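Local coordinates for protein oxidoreductase, zinc-binding dehydrogenase family (Myxococcus xanthus, PDB 5K1S) that is a medium-chain, zinc-binding reductase involved in an alternative route for making isovaleryl coenzyme A, at residues H59-R64 / F344-R349; D126-F129 / E133-G136; A219-L224 / V232-G237; T268-A273 / P293-V298. All blocks are in the same frame, centred on the assembly; numbering follows the deposited sequence.

Contact 1: residues H59-R64 / F344-R349; sequences HDVINR and FRLENR
V61 and R64 of helix 58-64 meet L346 and E347 near the end of helix 339-347, a small helix-to-helix contact that pairs an apolar touch with a salt bridge, not far from a zinc site. V61 splits its two methyls between the two partners. With chi1 at 175°, CG1 lies across the glutamate stalk, 3.7 Å from E347 CG, while CG2 turns to L346 and comes within 4.1 Å of its CD2. One turn further on, R64 reaches out and bends at chi3, which brings its guanidinium to meet the E347 side chain coming from the opposite direction. OE2 of E347 lies at the guanidinium edge, near its plane, and forms a salt bridge with NH2 of R64. The modelled separation is implausibly short, so its exact length is doubtful. The carboxylate itself stands steeply to the guanidinium, the planes 78° apart. E347 OE2 also has a second positive partner, R65, and R64 NE donates to H343, so the arginine is held at two points along helix 339-347. On the zinc side, D60 OD2 accepts from the backbone N of C57, a zinc ligand. Helix 58-64 follows directly from strand 46-56, which pairs with strand 354-358; that strand comes just after helix 339-347 and runs parallel to strand 330-335, which precedes it, so the contact joins two helices rooted in one mixed sheet.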
loop_
_atom_site.group_PDB
_atom_site.type_symbol
_atom_site.label_atom_id
_atom_site.label_comp_id
_atom_site.label_asym_id
_atom_site.label_seq_id
_atom_site.Cartn_x
_atom_site.Cartn_y
_atom_site.Cartn_z
ATOM N N HIS A 59 -11.369 5.356 -20.715
ATOM C CA HIS A 59 -10.003 5.319 -21.224
ATOM C C HIS A 59 -9.968 5.653 -22.712
ATOM O O HIS A 59 -9.067 6.357 -23.179
ATOM C CB HIS A 59 -9.413 3.932 -20.959
ATOM C CG HIS A 59 -7.956 3.807 -21.283
ATOM N ND1 HIS A 59 -6.964 4.157 -20.393
ATOM C CD2 HIS A 59 -7.324 3.349 -22.390
ATOM C CE1 HIS A 59 -5.783 3.927 -20.939
ATOM N NE2 HIS A 59 -5.974 3.435 -22.150
ATOM N N ASP A 60 -10.956 5.162 -23.470
ATOM C CA ASP A 60 -11.011 5.437 -24.903
ATOM C C ASP A 60 -11.205 6.923 -25.175
ATOM O O ASP A 60 -10.686 7.452 -26.163
ATOM C CB ASP A 60 -12.141 4.636 -25.553
ATOM C CG ASP A 60 -11.962 3.137 -25.398
ATOM O OD1 ASP A 60 -10.804 2.679 -25.276
ATOM O OD2 ASP A 60 -12.982 2.418 -25.404
ATOM N N VAL A 61 -11.972 7.607 -24.322
ATOM C CA VAL A 61 -12.148 9.049 -24.469
ATOM C C VAL A 61 -10.802 9.751 -24.356
ATOM O O VAL A 61 -10.420 10.550 -25.219
ATOM C CB VAL A 61 -13.146 9.578 -23.422
ATOM C CG1 VAL A 61 -13.253 11.099 -23.496
ATOM C CG2 VAL A 61 -14.513 8.937 -23.615
ATOM N N ILE A 62 -10.066 9.463 -23.281
ATOM C CA ILE A 62 -8.752 10.067 -23.089
ATOM C C ILE A 62 -7.871 9.782 -24.297
ATOM O O ILE A 62 -7.194 10.673 -24.823
ATOM C CB ILE A 62 -8.111 9.550 -21.788
ATOM C CG1 ILE A 62 -9.039 9.789 -20.590
ATOM C CG2 ILE A 62 -6.773 10.234 -21.544
ATOM C CD1 ILE A 62 -8.600 9.086 -19.324
ATOM N N ASN A 63 -7.884 8.533 -24.762
ATOM C CA ASN A 63 -7.108 8.157 -25.939
ATOM C C ASN A 63 -7.499 9.006 -27.143
ATOM O O ASN A 63 -6.634 9.511 -27.868
ATOM C CB ASN A 63 -7.318 6.668 -26.228
ATOM C CG ASN A 63 -6.345 6.123 -27.257
ATOM O OD1 ASN A 63 -5.334 6.746 -27.573
ATOM N ND2 ASN A 63 -6.647 4.942 -27.775
ATOM N N ARG A 64 -8.803 9.188 -27.361
ATOM C CA ARG A 64 -9.264 9.937 -28.526
ATOM C C ARG A 64 -8.760 11.374 -28.514
ATOM O O ARG A 64 -8.531 11.957 -29.579
ATOM C CB ARG A 64 -10.791 9.921 -28.593
ATOM C CG ARG A 64 -11.358 10.805 -29.690
ATOM C CD ARG A 64 -12.871 10.754 -29.754
ATOM N NE ARG A 64 -13.505 11.045 -28.470
ATOM C CZ ARG A 64 -13.522 12.235 -27.886
ATOM N NH1 ARG A 64 -12.918 13.272 -28.450
ATOM N NH2 ARG A 64 -14.135 12.389 -26.721
ATOM N N PHE A 344 -19.834 10.808 -26.665
ATOM C CA PHE A 344 -20.565 11.974 -26.183
ATOM C C PHE A 344 -21.412 11.612 -24.971
ATOM O O PHE A 344 -21.380 12.304 -23.946
ATOM C CB PHE A 344 -21.434 12.547 -27.303
ATOM C CG PHE A 344 -22.043 13.880 -26.974
ATOM C CD1 PHE A 344 -23.211 13.960 -26.232
ATOM C CD2 PHE A 344 -21.446 15.054 -27.404
ATOM C CE1 PHE A 344 -23.770 15.187 -25.926
ATOM C CE2 PHE A 344 -22.002 16.283 -27.101
ATOM C CZ PHE A 344 -23.165 16.348 -26.362
ATOM N N ARG A 345 -22.178 10.522 -25.068
ATOM C CA ARG A 345 -22.946 10.052 -23.920
ATOM C C ARG A 345 -22.038 9.815 -22.722
ATOM O O ARG A 345 -22.329 10.260 -21.605
ATOM C CB ARG A 345 -23.692 8.766 -24.276
ATOM C CG ARG A 345 -24.850 8.946 -25.241
ATOM C CD ARG A 345 -25.562 7.621 -25.486
ATOM N NE ARG A 345 -26.062 7.030 -24.245
ATOM C CZ ARG A 345 -26.613 5.824 -24.154
ATOM N NH1 ARG A 345 -26.740 5.060 -25.233
ATOM N NH2 ARG A 345 -27.037 5.378 -22.980
ATOM N N LEU A 346 -20.926 9.112 -22.938
ATOM C CA LEU A 346 -20.051 8.751 -21.829
ATOM C C LEU A 346 -19.383 9.982 -21.227
ATOM O O LEU A 346 -19.226 10.071 -20.004
ATOM C CB LEU A 346 -19.005 7.741 -22.304
ATOM C CG LEU A 346 -18.055 7.177 -21.247
ATOM C CD1 LEU A 346 -18.820 6.505 -20.114
ATOM C CD2 LEU A 346 -17.086 6.196 -21.889
ATOM N N GLU A 347 -18.988 10.942 -22.065
ATOM C CA GLU A 347 -18.332 12.145 -21.560
ATOM C C GLU A 347 -19.257 12.929 -20.639
ATOM O O GLU A 347 -18.871 13.315 -19.529
ATOM C CB GLU A 347 -17.878 13.025 -22.724
ATOM C CG GLU A 347 -16.629 12.542 -23.432
ATOM C CD GLU A 347 -16.252 13.430 -24.599
ATOM O OE1 GLU A 347 -17.162 14.038 -25.205
ATOM O OE2 GLU A 347 -15.045 13.528 -24.905
ATOM N N ASN A 348 -20.486 13.180 -21.087
ATOM C CA ASN A 348 -21.422 14.035 -20.369
ATOM C C ASN A 348 -22.182 13.298 -19.271
ATOM O O ASN A 348 -23.217 13.797 -18.809
ATOM C CB ASN A 348 -22.402 14.667 -21.360
ATOM C CG ASN A 348 -21.702 15.532 -22.394
ATOM O OD1 ASN A 348 -21.675 15.205 -23.580
ATOM N ND2 ASN A 348 -21.129 16.643 -21.944
ATOM N N ARG A 349 -21.701 12.130 -18.847
ATOM C CA ARG A 349 -22.291 11.383 -17.736
ATOM C C ARG A 349 -23.777 11.105 -17.954
ATOM O O ARG A 349 -24.510 10.831 -17.000
ATOM C CB ARG A 349 -22.081 12.118 -16.408
#

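Contact 2: residues D126-F129 / E133-G136; sequences DNRF and ELPG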
loop_
_atom_site.group_PDB
_atom_site.type_symbol
_atom_site.label_atom_id
_atom_site.label_comp_id
_atom_site.label_asym_id
_atom_site.label_seq_id
_atom_site.Cartn_x
_atom_site.Cartn_y
_atom_site.Cartn_z
ATOM N N ASP A 126 6.944 -5.181 -22.279
ATOM C CA ASP A 126 5.842 -5.167 -23.244
ATOM C C ASP A 126 4.650 -4.499 -22.567
ATOM O O ASP A 126 3.928 -5.142 -21.800
ATOM C CB ASP A 126 5.491 -6.571 -23.719
ATOM C CG ASP A 126 4.457 -6.569 -24.834
ATOM O OD1 ASP A 126 3.843 -5.510 -25.083
ATOM O OD2 ASP A 126 4.253 -7.628 -25.464
ATOM N N ASN A 127 4.449 -3.212 -22.858
ATOM C CA ASN A 127 3.342 -2.446 -22.295
ATOM C C ASN A 127 2.360 -1.991 -23.369
ATOM O O ASN A 127 1.653 -0.997 -23.176
ATOM C CB ASN A 127 3.873 -1.242 -21.516
ATOM C CG ASN A 127 4.778 -0.359 -22.353
ATOM O OD1 ASN A 127 4.885 -0.531 -23.569
ATOM N ND2 ASN A 127 5.433 0.596 -21.706
ATOM N N ARG A 128 2.294 -2.704 -24.490
ATOM C CA ARG A 128 1.388 -2.331 -25.567
ATOM C C ARG A 128 -0.063 -2.494 -25.132
ATOM O O ARG A 128 -0.442 -3.517 -24.555
ATOM C CB ARG A 128 1.670 -3.178 -26.806
ATOM C CG ARG A 128 2.943 -2.785 -27.542
ATOM C CD ARG A 128 3.727 -4.010 -27.981
ATOM N NE ARG A 128 2.877 -4.988 -28.652
ATOM C CZ ARG A 128 3.234 -6.243 -28.901
ATOM N NH1 ARG A 128 4.429 -6.687 -28.533
ATOM N NH2 ARG A 128 2.391 -7.061 -29.516
ATOM N N PHE A 129 -0.868 -1.480 -25.417
ATOM C CA PHE A 129 -2.293 -1.488 -25.132
ATOM C C PHE A 129 -3.084 -1.747 -26.407
ATOM O O PHE A 129 -2.673 -1.360 -27.505
ATOM C CB PHE A 129 -2.734 -0.153 -24.524
ATOM C CG PHE A 129 -2.592 -0.079 -23.030
ATOM C CD1 PHE A 129 -1.355 0.119 -22.443
ATOM C CD2 PHE A 129 -3.705 -0.186 -22.211
ATOM C CE1 PHE A 129 -1.228 0.197 -21.064
ATOM C CE2 PHE A 129 -3.585 -0.109 -20.834
ATOM C CZ PHE A 129 -2.347 0.085 -20.261
ATOM N N GLU A 133 -0.926 1.257 -29.202
ATOM C CA GLU A 133 0.196 0.839 -30.035
ATOM C C GLU A 133 -0.227 -0.206 -31.059
ATOM O O GLU A 133 0.345 -0.268 -32.153
ATOM C CB GLU A 133 1.331 0.297 -29.165
ATOM C CG GLU A 133 1.695 1.189 -27.990
ATOM C CD GLU A 133 3.108 0.955 -27.494
ATOM O OE1 GLU A 133 4.028 0.865 -28.334
ATOM O OE2 GLU A 133 3.300 0.854 -26.264
ATOM N N LEU A 134 -1.218 -1.032 -30.727
ATOM C CA LEU A 134 -1.749 -1.980 -31.690
ATOM C C LEU A 134 -3.252 -1.770 -31.848
ATOM O O LEU A 134 -3.924 -1.336 -30.906
ATOM C CB LEU A 134 -1.457 -3.432 -31.284
ATOM C CG LEU A 134 -1.773 -3.872 -29.858
ATOM C CD1 LEU A 134 -3.217 -4.298 -29.750
ATOM C CD2 LEU A 134 -0.852 -5.005 -29.432
ATOM N N PRO A 135 -3.805 -2.054 -33.029
ATOM C CA PRO A 135 -5.194 -1.666 -33.304
ATOM C C PRO A 135 -6.175 -2.262 -32.304
ATOM O O PRO A 135 -5.961 -3.343 -31.751
ATOM C CB PRO A 135 -5.439 -2.205 -34.717
ATOM C CG PRO A 135 -4.084 -2.314 -35.321
ATOM C CD PRO A 135 -3.175 -2.694 -34.197
ATOM N N GLY A 136 -7.279 -1.545 -32.096
ATOM C CA GLY A 136 -8.257 -1.886 -31.089
ATOM C C GLY A 136 -9.463 -2.612 -31.654
ATOM O O GLY A 136 -9.448 -3.134 -32.774
#
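R128 packs against E133 and L134 where the long loop between helix 113-116 and strand 141-145 doubles back on itself, shortly after C123, the last cysteine of the four-cysteine zinc site. The fit is of side chains, with no hydrogen bond across it. R128 crosses both partners at about a right angle. Its CG methylene touches E133, 3.8 Å from CB, and its far end meets L134: CD2 of the leucine sits at the guanidinium edge, near its plane, 3.8 Å from R128 NE. L134 holds CG between its backbone N and carbonyl carbon (chi1 49°), which also sets CG 3.6 Å from F129 O. E133 is modelled in two conformers, so the place of its carboxylate is less certain; in the one described here, OE2 forms a salt bridge with R70. The same arginine makes a weak hydrogen bond to N127 O, which ties the two sides of the loop through a third residue. N127 OD1 and E133 OE2 lie near each other as two acceptors and do not bond. Segment 126-129 begins with an Asx turn: D126 OD1 accepts from R128 N at 3.3 Å with an N-H...O angle of 168°. D126 OD2 faces R128 NH1 through charge alone, well out of the guanidinium plane. The F129 side chain lies about 5 Å from that of zinc ligand H79, just ahead of strand 80-88, and touches R106 and Y307; backbone bonds from R128 to M107, beyond strand 100-103, and from G136 to I76 fasten both segments to neighbouring loops.

Contact 3: residues A219-L224 / V232-G237; sequences AKVQAL and VIVSRG
V221 and L224 are the residues of 219-224 that touch strand 231-234, and they do so inside a beta-alpha-beta unit of the Rossmann domain, where helix 221-226 links strand 210-215 to strand 231-234. K220, at the N-cap position and modelled only to CB, touches T215 of the preceding strand. V221 opens the first turn and carries most of the contact. Its side chain and that of V232 slide past each other in opposite directions, so that both methyls of V221 bear on V232: CG1 sits 3.7 Å from V232 CB, and CG2 is 3.8 Å from V232 CG1. The CG2 methyl also reaches along the strand to V234, at 4.3 Å from its CG2, a looser touch at the exposed end. Q222 and A223 carry the helix round to L224, which points back to the sheet. L224 crosses V232 at about a right angle and is buried, packing on A213 and T215 of strand 210-215 as well, so this one leucine spans two adjacent strands. V232 is thus met by two residues a helical turn apart, while I233, its neighbour, faces the other side of the sheet and packs on helix 240-247. Strand 231-234 is one edge of the parallel sheet within this chain, joined to 210-215 by backbone bonds from I233. The junction is wholly apolar, and its last touch is L224 CD1 against V232 CG1, 4.1 Å apart.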
loop_
_atom_site.group_PDB
_atom_site.type_symbol
_atom_site.label_atom_id
_atom_site.label_comp_id
_atom_site.label_asym_id
_atom_site.label_seq_id
_atom_site.Cartn_x
_atom_site.Cartn_y
_atom_site.Cartn_z
ATOM N N ALA A 219 -30.360 7.824 -4.666
ATOM C CA ALA A 219 -31.274 6.741 -5.009
ATOM C C ALA A 219 -30.598 5.657 -5.844
ATOM O O ALA A 219 -31.238 5.031 -6.693
ATOM C CB ALA A 219 -32.496 7.291 -5.741
ATOM N N LYS A 220 -29.304 5.428 -5.619
ATOM C CA LYS A 220 -28.589 4.316 -6.230
ATOM C C LYS A 220 -28.492 3.118 -5.291
ATOM O O LYS A 220 -27.644 2.244 -5.494
ATOM C CB LYS A 220 -27.192 4.762 -6.664
ATOM N N VAL A 221 -29.352 3.062 -4.277
ATOM C CA VAL A 221 -29.256 2.045 -3.235
ATOM C C VAL A 221 -29.966 0.759 -3.639
ATOM O O VAL A 221 -29.489 -0.339 -3.339
ATOM C CB VAL A 221 -29.826 2.608 -1.917
ATOM C CG1 VAL A 221 -29.625 1.615 -0.778
ATOM C CG2 VAL A 221 -29.186 3.953 -1.586
ATOM N N GLN A 222 -31.114 0.870 -4.314
ATOM C CA GLN A 222 -31.877 -0.318 -4.682
ATOM C C GLN A 222 -31.040 -1.293 -5.499
ATOM O O GLN A 222 -31.278 -2.506 -5.449
ATOM C CB GLN A 222 -33.129 0.085 -5.462
ATOM N N ALA A 223 -30.062 -0.791 -6.252
ATOM C CA ALA A 223 -29.211 -1.664 -7.053
ATOM C C ALA A 223 -28.083 -2.256 -6.216
ATOM O O ALA A 223 -27.874 -3.474 -6.218
ATOM C CB ALA A 223 -28.644 -0.893 -8.246
ATOM N N LEU A 224 -27.348 -1.408 -5.493
ATOM C CA LEU A 224 -26.243 -1.899 -4.674
ATOM C C LEU A 224 -26.720 -2.944 -3.674
ATOM O O LEU A 224 -26.050 -3.961 -3.459
ATOM C CB LEU A 224 -25.568 -0.732 -3.953
ATOM C CG LEU A 224 -24.876 0.295 -4.852
ATOM C CD1 LEU A 224 -24.394 1.483 -4.036
ATOM C CD2 LEU A 224 -23.716 -0.337 -5.608
ATOM N N VAL A 232 -25.458 0.252 2.841
ATOM C CA VAL A 232 -25.234 1.309 1.863
ATOM C C VAL A 232 -25.259 2.647 2.586
ATOM O O VAL A 232 -26.092 2.871 3.471
ATOM C CB VAL A 232 -26.288 1.281 0.737
ATOM C CG1 VAL A 232 -25.947 2.313 -0.331
ATOM C CG2 VAL A 232 -26.383 -0.112 0.129
ATOM N N ILE A 233 -24.341 3.533 2.208
ATOM C CA ILE A 233 -24.226 4.859 2.801
ATOM C C ILE A 233 -24.211 5.882 1.675
ATOM O O ILE A 233 -23.495 5.709 0.683
ATOM C CB ILE A 233 -22.960 4.993 3.671
ATOM C CG1 ILE A 233 -23.005 3.990 4.829
ATOM C CG2 ILE A 233 -22.822 6.422 4.205
ATOM C CD1 ILE A 233 -21.726 3.926 5.645
ATOM N N VAL A 234 -25.000 6.940 1.830
ATOM C CA VAL A 234 -25.035 8.045 0.880
ATOM C C VAL A 234 -24.165 9.160 1.439
ATOM O O VAL A 234 -24.408 9.651 2.549
ATOM C CB VAL A 234 -26.473 8.530 0.637
ATOM C CG1 VAL A 234 -26.492 9.640 -0.408
ATOM C CG2 VAL A 234 -27.359 7.370 0.206
ATOM N N SER A 235 -23.149 9.560 0.678
ATOM C CA SER A 235 -22.223 10.583 1.140
ATOM C C SER A 235 -21.392 11.074 -0.032
ATOM O O SER A 235 -20.996 10.283 -0.891
ATOM C CB SER A 235 -21.306 10.039 2.243
ATOM O OG SER A 235 -20.277 10.963 2.551
ATOM N N ARG A 236 -21.135 12.384 -0.059
ATOM C CA ARG A 236 -20.227 12.946 -1.051
ATOM C C ARG A 236 -18.794 12.487 -0.833
ATOM O O ARG A 236 -17.988 12.551 -1.767
ATOM C CB ARG A 236 -20.294 14.474 -1.019
ATOM N N GLY A 237 -18.461 12.032 0.373
ATOM C CA GLY A 237 -17.140 11.506 0.651
ATOM C C GLY A 237 -16.445 12.177 1.817
ATOM O O GLY A 237 -15.267 11.913 2.074
#

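Contact 4: residues T268-A273 / P293-V298; sequences TLKSMA and PGLVIV
L295 makes nearly all of this contact, and helix 293-298 presents it to the end of helix 262-270. The segment starts at P293, and G294 carries the chain on to L295, whose backbone N is held by N292 OD1. The L295 side chain swings CG opposite the backbone N (chi1 -179°), which throws CD2 out against the backbone of the last helical turn rather than against a side-chain tip. That methyl rests on the peptide bond between L269 and K270, 3.5 Å from L269 C and 3.5 Å from K270 N. It also reaches L269 CB at 3.6 Å, and the K270 stem, crossing it at about a right angle, comes within 4.0 Å at CG. The charged end of K270 has its own partner, D266, one turn back in the same helix. V296 follows and packs on L291 of strand 289-291, where L269 packs too, so L291 touches a residue of each helix. I297 and V298 then meet the second subunit, packing on its A306 and Y307, as P293 does on its G287. One methyl laid on the closing turn of a helix thus joins the Rossmann domain's helix 262-270 to the short helix 293-298, which lies at the subunit interface, as is common for this region in medium-chain dehydrogenase/reductase dimers.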
loop_
_atom_site.group_PDB
_atom_site.type_symbol
_atom_site.label_atom_id
_atom_site.label_comp_id
_atom_site.label_asym_id
_atom_site.label_seq_id
_atom_site.Cartn_x
_atom_site.Cartn_y
_atom_site.Cartn_z
ATOM N N THR A 268 -11.959 7.262 4.150
ATOM C CA THR A 268 -11.711 5.825 4.087
ATOM C C THR A 268 -10.730 5.398 5.169
ATOM O O THR A 268 -10.985 4.446 5.914
ATOM C CB THR A 268 -11.182 5.440 2.700
ATOM O OG1 THR A 268 -12.203 5.646 1.717
ATOM C CG2 THR A 268 -10.745 3.974 2.665
ATOM N N LEU A 269 -9.596 6.095 5.267
ATOM C CA LEU A 269 -8.601 5.765 6.284
ATOM C C LEU A 269 -9.221 5.758 7.675
ATOM O O LEU A 269 -9.121 4.768 8.409
ATOM C CB LEU A 269 -7.442 6.760 6.222
ATOM C CG LEU A 269 -6.564 6.711 4.973
ATOM C CD1 LEU A 269 -5.619 7.899 4.955
ATOM C CD2 LEU A 269 -5.783 5.406 4.916
ATOM N N LYS A 270 -9.867 6.863 8.057
ATOM C CA LYS A 270 -10.506 6.941 9.365
ATOM C C LYS A 270 -11.513 5.821 9.577
ATOM O O LYS A 270 -11.831 5.494 10.726
ATOM C CB LYS A 270 -11.193 8.296 9.527
ATOM C CG LYS A 270 -10.247 9.481 9.427
ATOM C CD LYS A 270 -11.005 10.787 9.296
ATOM C CE LYS A 270 -10.058 11.959 9.113
ATOM N NZ LYS A 270 -10.787 13.230 8.855
ATOM N N SER A 271 -12.017 5.226 8.500
ATOM C CA SER A 271 -12.993 4.151 8.579
ATOM C C SER A 271 -12.353 2.776 8.720
ATOM O O SER A 271 -13.079 1.783 8.843
ATOM C CB SER A 271 -13.888 4.178 7.336
ATOM O OG SER A 271 -14.925 3.220 7.430
ATOM N N MET A 272 -11.024 2.689 8.716
ATOM C CA MET A 272 -10.332 1.407 8.744
ATOM C C MET A 272 -10.112 0.939 10.176
ATOM O O MET A 272 -9.758 1.729 11.055
ATOM C CB MET A 272 -8.981 1.502 8.032
ATOM C CG MET A 272 -9.063 1.945 6.584
ATOM S SD MET A 272 -10.150 0.905 5.594
ATOM C CE MET A 272 -9.276 -0.659 5.643
ATOM N N ALA A 273 -10.312 -0.356 10.396
ATOM C CA ALA A 273 -9.996 -0.972 11.670
ATOM C C ALA A 273 -8.492 -1.194 11.790
ATOM O O ALA A 273 -7.770 -1.172 10.789
ATOM C CB ALA A 273 -10.737 -2.297 11.809
ATOM N N PRO A 293 0.227 10.660 8.532
ATOM C CA PRO A 293 0.982 9.447 8.890
ATOM C C PRO A 293 0.505 8.784 10.168
ATOM O O PRO A 293 0.542 7.551 10.266
ATOM C CB PRO A 293 2.424 9.959 9.034
ATOM C CG PRO A 293 2.454 11.271 8.331
ATOM C CD PRO A 293 1.093 11.849 8.490
ATOM N N GLY A 294 0.064 9.567 11.154
ATOM C CA GLY A 294 -0.260 8.998 12.453
ATOM C C GLY A 294 -1.287 7.887 12.374
ATOM O O GLY A 294 -1.172 6.873 13.068
ATOM N N LEU A 295 -2.308 8.058 11.533
ATOM C CA LEU A 295 -3.349 7.042 11.432
ATOM C C LEU A 295 -2.832 5.774 10.765
ATOM O O LEU A 295 -3.255 4.671 11.127
ATOM C CB LEU A 295 -4.549 7.598 10.666
ATOM C CG LEU A 295 -5.752 6.670 10.495
ATOM C CD1 LEU A 295 -6.258 6.164 11.838
ATOM C CD2 LEU A 295 -6.856 7.397 9.750
ATOM N N VAL A 296 -1.923 5.908 9.798
ATOM C CA VAL A 296 -1.357 4.732 9.145
ATOM C C VAL A 296 -0.424 3.996 10.096
ATOM O O VAL A 296 -0.351 2.761 10.085
ATOM C CB VAL A 296 -0.632 5.139 7.849
ATOM C CG1 VAL A 296 -0.036 3.913 7.155
ATOM C CG2 VAL A 296 -1.581 5.876 6.915
ATOM N N ILE A 297 0.303 4.736 10.931
ATOM C CA ILE A 297 1.265 4.121 11.840
ATOM C C ILE A 297 0.551 3.471 13.018
ATOM O O ILE A 297 0.605 2.249 13.200
ATOM C CB ILE A 297 2.295 5.162 12.317
ATOM C CG1 ILE A 297 3.082 5.712 11.122
ATOM C CG2 ILE A 297 3.246 4.542 13.345
ATOM C CD1 ILE A 297 4.018 6.856 11.465
ATOM N N VAL A 298 -0.132 4.283 13.832
ATOM C CA VAL A 298 -0.731 3.793 15.071
ATOM C C VAL A 298 -1.607 2.576 14.820
ATOM O O VAL A 298 -1.712 1.689 15.677
ATOM C CB VAL A 298 -1.529 4.923 15.756
ATOM C CG1 VAL A 298 -2.221 4.410 17.019
ATOM C CG2 VAL A 298 -0.614 6.094 16.093
#

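How the contacts relate
Contacts 1 and 2 belong to the zinc-binding half of the chain and touch each other through H59 NE2 and F129 CD2, 4.3 Å apart; contacts 3 and 4 sit in the Rossmann half, with nearest atoms about 6 Å apart. Contact 2 lies at the surface, while the other three are partly buried. Charge matters near the zinc sites, with a salt bridge across contact 1 and a third residue, R70, bridging contact 2, whereas contacts 3 and 4 are held by methyl packing. Helix 240-247 lies near both of these last two. Y307 touches F129 of contact 2 within its own chain and V298 of contact 4 across the dimer.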